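Local coordinates for protein cytochrome P450 reductase (Amycolatopsis methanolica 239, PDB 5OGX) that passes electrons from NADH, through FAD and a [2Fe-2S] cluster, to its partner cytochrome P450, which O-demethylates guaiacol and other lignin-derived aromatics, at residues Val136-Pro141 with Asp175-Asp180; Gly195-Pro200 with Leu219-Gly224; Leu240-Gly243 with Asp249-Asp252. All coordinates share one frame; numbering follows the deposited sequence.

Contact 1 of 3, residues Val136-Pro141 with Asp175-Asp180; sequences VELVVP and DGWLFD. Unlike the reference sequence in segment 175-180: Gly176 (reference Arg).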
loop_
_atom_site.group_PDB
_atom_site.type_symbol
_atom_site.label_atom_id
_atom_site.label_comp_id
_atom_site.label_asym_id
_atom_site.label_seq_id
_atom_site.Cartn_x
_atom_site.Cartn_y
_atom_site.Cartn_z
ATOM N N VAL A 136 3.009 4.041 5.248
ATOM C CA VAL A 136 3.836 5.134 5.742
ATOM C C VAL A 136 5.226 5.010 5.143
ATOM O O VAL A 136 5.676 3.928 4.758
ATOM C CB VAL A 136 3.921 5.179 7.279
ATOM C CG1 VAL A 136 2.552 5.479 7.871
ATOM C CG2 VAL A 136 4.512 3.874 7.839
ATOM N N GLU A 137 5.899 6.150 5.043
ATOM C CA GLU A 137 7.227 6.213 4.450
ATOM C C GLU A 137 8.248 6.442 5.556
ATOM O O GLU A 137 8.185 7.458 6.263
ATOM C CB GLU A 137 7.254 7.337 3.415
ATOM C CG GLU A 137 8.532 7.493 2.646
ATOM C CD GLU A 137 8.422 8.700 1.739
ATOM O OE1 GLU A 137 9.242 9.627 1.867
ATOM O OE2 GLU A 137 7.466 8.736 0.932
ATOM N N LEU A 138 9.175 5.497 5.717
ATOM C CA LEU A 138 10.231 5.613 6.712
ATOM C C LEU A 138 11.523 6.061 6.045
ATOM O O LEU A 138 11.778 5.761 4.876
ATOM C CB LEU A 138 10.476 4.280 7.434
ATOM C CG LEU A 138 9.292 3.522 8.046
ATOM C CD1 LEU A 138 9.801 2.336 8.895
ATOM C CD2 LEU A 138 8.421 4.434 8.876
ATOM N N VAL A 139 12.353 6.760 6.811
ATOM C CA VAL A 139 13.692 7.146 6.376
ATOM C C VAL A 139 14.701 6.352 7.198
ATOM O O VAL A 139 14.637 6.346 8.434
ATOM C CB VAL A 139 13.919 8.660 6.529
ATOM C CG1 VAL A 139 15.302 9.046 5.989
ATOM C CG2 VAL A 139 12.830 9.431 5.810
ATOM N N VAL A 140 15.620 5.674 6.516
ATOM C CA VAL A 140 16.624 4.864 7.203
ATOM C C VAL A 140 17.604 5.809 7.885
ATOM O O VAL A 140 18.201 6.669 7.227
ATOM C CB VAL A 140 17.358 3.917 6.237
ATOM C CG1 VAL A 140 18.449 3.112 6.985
ATOM C CG2 VAL A 140 16.361 3.006 5.523
ATOM N N PRO A 141 17.807 5.691 9.188
ATOM C CA PRO A 141 18.690 6.638 9.880
ATOM C C PRO A 141 20.108 6.559 9.329
ATOM O O PRO A 141 20.629 5.475 9.069
ATOM C CB PRO A 141 18.637 6.186 11.345
ATOM C CG PRO A 141 17.674 5.078 11.419
ATOM C CD PRO A 141 17.308 4.613 10.055
ATOM N N ASP A 175 17.755 -5.707 6.170
ATOM C CA ASP A 175 18.983 -6.346 6.642
ATOM C C ASP A 175 19.868 -5.365 7.408
ATOM O O ASP A 175 20.500 -5.735 8.403
ATOM C CB ASP A 175 19.741 -6.925 5.445
ATOM C CG ASP A 175 20.311 -8.315 5.703
ATOM O OD1 ASP A 175 19.928 -8.971 6.696
ATOM O OD2 ASP A 175 21.148 -8.756 4.885
ATOM N N GLY A 176 19.903 -4.102 6.980
ATOM C CA GLY A 176 20.805 -3.141 7.588
ATOM C C GLY A 176 20.281 -2.346 8.775
ATOM O O GLY A 176 21.062 -1.625 9.410
ATOM N N TRP A 177 18.995 -2.451 9.114
ATOM C CA TRP A 177 18.446 -1.587 10.155
ATOM C C TRP A 177 17.279 -2.229 10.901
ATOM O O TRP A 177 17.382 -2.474 12.109
ATOM C CB TRP A 177 18.030 -0.248 9.543
ATOM C CG TRP A 177 17.221 0.647 10.437
ATOM C CD1 TRP A 177 17.483 0.974 11.740
ATOM C CD2 TRP A 177 16.021 1.350 10.080
ATOM N NE1 TRP A 177 16.517 1.836 12.213
ATOM C CE2 TRP A 177 15.607 2.076 11.216
ATOM C CE3 TRP A 177 15.255 1.429 8.912
ATOM C CZ2 TRP A 177 14.455 2.870 11.216
ATOM C CZ3 TRP A 177 14.109 2.224 8.913
ATOM C CH2 TRP A 177 13.730 2.938 10.055
ATOM N N LEU A 178 16.166 -2.505 10.208
ATOM C CA LEU A 178 14.989 -3.010 10.910
ATOM C C LEU A 178 15.229 -4.394 11.506
ATOM O O LEU A 178 14.568 -4.767 12.483
ATOM C CB LEU A 178 13.781 -3.030 9.972
ATOM C CG LEU A 178 13.392 -1.640 9.454
ATOM C CD1 LEU A 178 12.423 -1.752 8.282
ATOM C CD2 LEU A 178 12.795 -0.791 10.570
ATOM N N PHE A 179 16.156 -5.160 10.940
ATOM C CA PHE A 179 16.538 -6.459 11.480
ATOM C C PHE A 179 17.870 -6.419 12.211
ATOM O O PHE A 179 18.306 -7.447 12.740
ATOM C CB PHE A 179 16.599 -7.496 10.353
ATOM C CG PHE A 179 15.254 -8.009 9.942
ATOM C CD1 PHE A 179 14.409 -7.225 9.158
ATOM C CD2 PHE A 179 14.818 -9.258 10.359
ATOM C CE1 PHE A 179 13.161 -7.690 8.786
ATOM C CE2 PHE A 179 13.566 -9.728 9.996
ATOM C CZ PHE A 179 12.737 -8.944 9.208
ATOM N N ASP A 180 18.524 -5.258 12.261
ATOM C CA ASP A 180 19.865 -5.187 12.849
ATOM C C ASP A 180 20.089 -3.769 13.376
ATOM O O ASP A 180 20.720 -2.926 12.731
ATOM C CB ASP A 180 20.945 -5.565 11.837
ATOM C CG ASP A 180 22.335 -5.353 12.384
ATOM O OD1 ASP A 180 22.485 -5.460 13.618
ATOM O OD2 ASP A 180 23.258 -5.069 11.590
#

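Contact 2 of 3, residues Gly195-Pro200 with Leu219-Gly224; sequences GDFHLP and LAPLVG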
loop_
_atom_site.group_PDB
_atom_site.type_symbol
_atom_site.label_atom_id
_atom_site.label_comp_id
_atom_site.label_asym_id
_atom_site.label_seq_id
_atom_site.Cartn_x
_atom_site.Cartn_y
_atom_site.Cartn_z
ATOM N N GLY A 195 -0.936 6.482 -0.279
ATOM C CA GLY A 195 -1.423 5.301 -0.968
ATOM C C GLY A 195 -2.931 5.301 -1.193
ATOM O O GLY A 195 -3.698 5.982 -0.511
ATOM N N ASP A 196 -3.346 4.489 -2.176
ATOM C CA ASP A 196 -4.734 4.370 -2.602
ATOM C C ASP A 196 -5.314 2.976 -2.381
ATOM O O ASP A 196 -6.424 2.695 -2.849
ATOM C CB ASP A 196 -4.861 4.698 -4.092
ATOM C CG ASP A 196 -4.710 6.149 -4.375
ATOM O OD1 ASP A 196 -4.973 6.955 -3.449
ATOM O OD2 ASP A 196 -4.347 6.465 -5.536
ATOM N N PHE A 197 -4.595 2.090 -1.704
ATOM C CA PHE A 197 -5.024 0.698 -1.562
ATOM C C PHE A 197 -5.949 0.582 -0.352
ATOM O O PHE A 197 -5.571 0.083 0.708
ATOM C CB PHE A 197 -3.790 -0.192 -1.417
ATOM C CG PHE A 197 -4.063 -1.681 -1.506
ATOM C CD1 PHE A 197 -4.608 -2.254 -2.649
ATOM C CD2 PHE A 197 -3.674 -2.506 -0.466
ATOM C CE1 PHE A 197 -4.798 -3.638 -2.738
ATOM C CE2 PHE A 197 -3.864 -3.888 -0.534
ATOM C CZ PHE A 197 -4.427 -4.453 -1.675
ATOM N N HIS A 198 -7.189 1.048 -0.512
ATOM C CA HIS A 198 -8.117 1.041 0.616
ATOM C C HIS A 198 -9.541 0.918 0.101
ATOM O O HIS A 198 -9.805 1.093 -1.085
ATOM C CB HIS A 198 -7.947 2.296 1.488
ATOM C CG HIS A 198 -8.149 3.582 0.745
ATOM N ND1 HIS A 198 -9.401 4.054 0.405
ATOM C CD2 HIS A 198 -7.260 4.493 0.277
ATOM C CE1 HIS A 198 -9.274 5.202 -0.245
ATOM N NE2 HIS A 198 -7.985 5.490 -0.343
ATOM N N LEU A 199 -10.468 0.632 1.025
ATOM C CA LEU A 199 -11.866 0.473 0.675
ATOM C C LEU A 199 -12.472 1.790 0.193
ATOM O O LEU A 199 -12.064 2.871 0.624
ATOM C CB LEU A 199 -12.658 -0.008 1.895
ATOM C CG LEU A 199 -12.315 -1.435 2.330
ATOM C CD1 LEU A 199 -12.806 -1.733 3.747
ATOM C CD2 LEU A 199 -12.930 -2.409 1.353
ATOM N N PRO A 200 -13.481 1.716 -0.662
ATOM C CA PRO A 200 -14.263 2.908 -0.999
ATOM C C PRO A 200 -15.021 3.407 0.218
ATOM O O PRO A 200 -15.074 2.716 1.251
ATOM C CB PRO A 200 -15.216 2.396 -2.090
ATOM C CG PRO A 200 -15.375 0.961 -1.801
ATOM C CD PRO A 200 -14.034 0.493 -1.267
ATOM N N LEU A 219 0.653 -9.428 3.143
ATOM C CA LEU A 219 -0.474 -9.621 4.053
ATOM C C LEU A 219 -0.831 -8.349 4.825
ATOM O O LEU A 219 -1.998 -8.140 5.165
ATOM C CB LEU A 219 -0.143 -10.757 5.039
ATOM C CG LEU A 219 -1.168 -11.170 6.091
ATOM C CD1 LEU A 219 -2.487 -11.556 5.432
ATOM C CD2 LEU A 219 -0.628 -12.334 6.948
ATOM N N ALA A 220 0.147 -7.495 5.124
ATOM C CA ALA A 220 -0.076 -6.448 6.119
ATOM C C ALA A 220 -1.285 -5.556 5.831
ATOM O O ALA A 220 -2.169 -5.451 6.690
ATOM C CB ALA A 220 1.188 -5.592 6.287
ATOM N N PRO A 221 -1.388 -4.885 4.672
ATOM C CA PRO A 221 -2.548 -4.003 4.475
ATOM C C PRO A 221 -3.835 -4.787 4.374
ATOM O O PRO A 221 -4.911 -4.251 4.666
ATOM C CB PRO A 221 -2.233 -3.279 3.156
ATOM C CG PRO A 221 -1.406 -4.272 2.396
ATOM C CD PRO A 221 -0.529 -4.916 3.467
ATOM N N LEU A 222 -3.750 -6.055 3.976
ATOM C CA LEU A 222 -4.956 -6.862 3.856
ATOM C C LEU A 222 -5.568 -7.149 5.220
ATOM O O LEU A 222 -6.786 -7.330 5.328
ATOM C CB LEU A 222 -4.628 -8.159 3.129
ATOM C CG LEU A 222 -3.896 -8.045 1.798
ATOM C CD1 LEU A 222 -3.639 -9.450 1.288
ATOM C CD2 LEU A 222 -4.684 -7.244 0.753
ATOM N N VAL A 223 -4.744 -7.176 6.266
ATOM C CA VAL A 223 -5.271 -7.332 7.618
ATOM C C VAL A 223 -6.178 -6.159 7.962
ATOM O O VAL A 223 -7.298 -6.338 8.459
ATOM C CB VAL A 223 -4.116 -7.471 8.625
ATOM C CG1 VAL A 223 -4.676 -7.517 10.051
ATOM C CG2 VAL A 223 -3.284 -8.696 8.300
ATOM N N GLY A 224 -5.728 -4.937 7.666
ATOM C CA GLY A 224 -6.557 -3.783 7.978
ATOM C C GLY A 224 -7.786 -3.700 7.087
ATOM O O GLY A 224 -8.885 -3.366 7.548
#

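Contact 3 of 3, residues Leu240-Gly243 with Asp249-Asp252; sequences LYHG and DLYD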
loop_
_atom_site.group_PDB
_atom_site.type_symbol
_atom_site.label_atom_id
_atom_site.label_comp_id
_atom_site.label_asym_id
_atom_site.label_seq_id
_atom_site.Cartn_x
_atom_site.Cartn_y
_atom_site.Cartn_z
ATOM N N LEU A 240 -9.126 -14.608 2.461
ATOM C CA LEU A 240 -7.797 -14.025 2.601
ATOM C C LEU A 240 -6.764 -15.138 2.433
ATOM O O LEU A 240 -6.698 -16.054 3.257
ATOM C CB LEU A 240 -7.664 -13.344 3.962
ATOM C CG LEU A 240 -6.292 -12.827 4.373
ATOM C CD1 LEU A 240 -5.705 -11.889 3.313
ATOM C CD2 LEU A 240 -6.403 -12.141 5.728
ATOM N N TYR A 241 -5.987 -15.082 1.351
ATOM C CA TYR A 241 -4.969 -16.093 1.071
ATOM C C TYR A 241 -3.600 -15.501 1.363
ATOM O O TYR A 241 -3.302 -14.383 0.931
ATOM C CB TYR A 241 -5.023 -16.571 -0.386
ATOM C CG TYR A 241 -6.310 -17.259 -0.774
ATOM C CD1 TYR A 241 -7.423 -16.516 -1.117
ATOM C CD2 TYR A 241 -6.403 -18.654 -0.804
ATOM C CE1 TYR A 241 -8.609 -17.124 -1.476
ATOM C CE2 TYR A 241 -7.589 -19.279 -1.159
ATOM C CZ TYR A 241 -8.687 -18.509 -1.503
ATOM O OH TYR A 241 -9.880 -19.088 -1.869
ATOM N N HIS A 242 -2.760 -16.245 2.083
ATOM C CA HIS A 242 -1.407 -15.789 2.403
ATOM C C HIS A 242 -0.408 -16.680 1.673
ATOM O O HIS A 242 -0.240 -17.850 2.029
ATOM C CB HIS A 242 -1.174 -15.817 3.912
ATOM C CG HIS A 242 0.093 -15.144 4.333
ATOM N ND1 HIS A 242 0.704 -15.386 5.546
ATOM C CD2 HIS A 242 0.856 -14.215 3.701
ATOM C CE1 HIS A 242 1.795 -14.644 5.639
ATOM N NE2 HIS A 242 1.903 -13.912 4.540
ATOM N N GLY A 243 0.257 -16.130 0.653
ATOM C CA GLY A 243 1.181 -16.939 -0.127
ATOM C C GLY A 243 2.595 -16.810 0.399
ATOM O O GLY A 243 3.166 -15.715 0.391
ATOM N N ASP A 249 7.146 -19.337 7.425
ATOM C CA ASP A 249 6.852 -17.956 7.063
ATOM C C ASP A 249 5.508 -17.462 7.586
ATOM O O ASP A 249 5.207 -16.269 7.451
ATOM C CB ASP A 249 6.863 -17.801 5.540
ATOM C CG ASP A 249 8.186 -18.197 4.915
ATOM O OD1 ASP A 249 9.231 -17.694 5.370
ATOM O OD2 ASP A 249 8.174 -18.997 3.956
ATOM N N LEU A 250 4.681 -18.338 8.146
ATOM C CA LEU A 250 3.332 -17.944 8.523
ATOM C C LEU A 250 3.347 -17.262 9.880
ATOM O O LEU A 250 4.214 -17.531 10.724
ATOM C CB LEU A 250 2.395 -19.160 8.552
ATOM C CG LEU A 250 2.235 -19.943 7.244
ATOM C CD1 LEU A 250 1.557 -21.280 7.497
ATOM C CD2 LEU A 250 1.439 -19.090 6.237
ATOM N N TYR A 251 2.389 -16.361 10.089
ATOM C CA TYR A 251 2.310 -15.664 11.363
ATOM C C TYR A 251 0.877 -15.239 11.647
ATOM O O TYR A 251 0.011 -15.250 10.767
ATOM C CB TYR A 251 3.257 -14.446 11.413
ATOM C CG TYR A 251 3.024 -13.373 10.372
ATOM C CD1 TYR A 251 3.669 -13.428 9.137
ATOM C CD2 TYR A 251 2.194 -12.281 10.632
ATOM C CE1 TYR A 251 3.482 -12.448 8.183
ATOM C CE2 TYR A 251 2.001 -11.282 9.674
ATOM C CZ TYR A 251 2.650 -11.380 8.451
ATOM O OH TYR A 251 2.476 -10.400 7.503
ATOM N N ASP A 252 0.638 -14.907 12.918
ATOM C CA ASP A 252 -0.654 -14.416 13.399
ATOM C C ASP A 252 -1.794 -15.395 13.112
ATOM O O ASP A 252 -2.942 -14.988 12.928
ATOM C CB ASP A 252 -0.969 -13.036 12.816
ATOM C CG ASP A 252 -0.250 -11.933 13.553
ATOM O OD1 ASP A 252 0.374 -12.245 14.593
ATOM O OD2 ASP A 252 -0.295 -10.773 13.087
HETATM O O HOH W 1 0.234 -16.365 8.215
#

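Contact 1 of 3, residues Val136-Pro141 with Asp175-Asp180
The indole of Trp177 carries this contact, and its two faces meet different neighbours. Over one face sits Pro141, whose CD lies 3.5 Å from the centroid of the Trp177 six-membered ring and 20° off the ring normal, a CH-pi contact in which the pyrrolidine crosses the indole at about a right angle. Pro141 CG reaches along the same face to the pyrrole part, 3.5 Å from Trp177 NE1. Val140 CA shares this face nearer the rim. Leu178 CD2, from the same segment as the indole, lies against the opposite face near its rim.

Round the six-membered ring two aliphatic side chains close in. Val140 CG2 comes within 3.9 Å of Trp177 CE3, running alongside the indole in the opposite sense, while Leu138 crosses the indole at about a right angle, its CD1 4.1 Å from Trp177 CH2. Val139 O also lies near Trp177 CH2, at 3.9 Å. Trp177 reaches this position because its CG is swung anti to the backbone N (chi1 169°), which carries the ring away from helix 174-178 and onto the end of strand 135-139.

Val140 touches Ala173 and Leu138 touches Tyr149, both FAD-binding residues. A short helix held by an aromatic side chain against the end of a barrel strand, close to the flavin cofactor, belongs to the antiparallel FAD-binding barrel of the ferredoxin reductase family.

Contact 2 of 3, residues Gly195-Pro200 with Leu219-Gly224
Pro221 is the first residue of 219-224 to meet the loop 195-200. Its ring stands at the edge of the Phe197 phenyl group: Pro221 CB lies in the plane of that ring, and Pro221 CG is 3.8 Å from Phe197 CE2. Pro221 also touches Cys304 and approaches the FAD-binding residue Ser150, with the bound FAD about 5 Å from its side chain at the nearest atoms. Leu222 follows and meets the next part of the same edge, its CD2 3.7 Å from both Phe197 CE2 and Phe197 CZ.

The two residues belong to helix 219-232, which follows strand 210-215 in the parallel sheet of the NAD-binding domain, whereas Phe197 comes from the loop leaving the last strand of the FAD-binding barrel; the phenyl edge therefore joins two domains. Phe197 is the centre of an inverse gamma turn, and with CG anti to its N (chi1 -170°) the ring extends straight toward the helix. An alanine here would remove the ring, and is likely to open a gap beside Pro221 and Leu222 that weakens the seam between the domains. Beyond Gly224, whose carbonyl O accepts a bond from Thr228 OG1, Ile225 also packs against Phe197.

Contact 3 of 3, residues Leu240-Gly243 with Asp249-Asp252
His242 reaches from strand 238-244 to the loop 249-252, and its imidazole meets three consecutive residues there. From CB, directed at the loop, the chain continues to a CG that is anti to the backbone N, a torsion (chi1 -170°) that carries the imidazole out toward 249-252. The first ring atom to find partners is ND1. Leu250 CD2 packs 3.8 Å from His242 ND1, the two side chains running antiparallel alongside each other. Water 1 lies in the imidazole plane, at the ring edge, 2.9 Å from His242 ND1. The same water accepts a hydrogen bond from Tyr251 N, also at 2.9 Å, and thus ties the histidine ring to the loop backbone.

Next along the ring, His242 CE1 touches Tyr251 CE1 at 3.8 Å and lies near Asp249 O; Leu219 of helix 219-232 packs on it as well. The two aromatic rings form an offset edge-to-face pair, the histidine edge directed to the tyrosine face, with centroids of the His242 and Tyr251 rings 5.5 Å apart and planes at 84°.

At the far end of the imidazole, NE2 bonds to the carbonyl O of Gly216. With ND1 and NE2 both engaged, the ring is probably well fixed in rotation.

Tyr251 leads outward from there: its hydroxyl bonds to ND1 of His164, an FAD-binding residue whose ring it also meets edge-to-face. Asp249, for its part, is paired with Arg115. The arrangement is that of the strand-to-helix connection in the nucleotide-binding fold of ferredoxin reductases, where the loop between strand 238-244 and helix 253-262 folds back beside the sheet, facing the FAD domain.

In the fold
Along the chain the contacts come in series, each closing before the next opens, and they lead from the FAD-binding barrel into the NAD-binding domain. Contact 1 lies wholly in the barrel, about 21 Å from contact 2 and 23 Å from contact 3 between centres, and touches neither. Contact 2 bridges the two domains. Contact 3 belongs to the NAD-binding domain, with its centre about 15 Å from that of contact 2, and the two meet directly: Leu219 packs on His242 and Tyr251, and Leu222 on Leu240. Helix 219-232 and strand 238-244, consecutive in the chain, thus pack together, and contacts 2 and 3 share one part of the NAD-binding domain. All three contacts lie near the FAD, through which electrons from NADH pass.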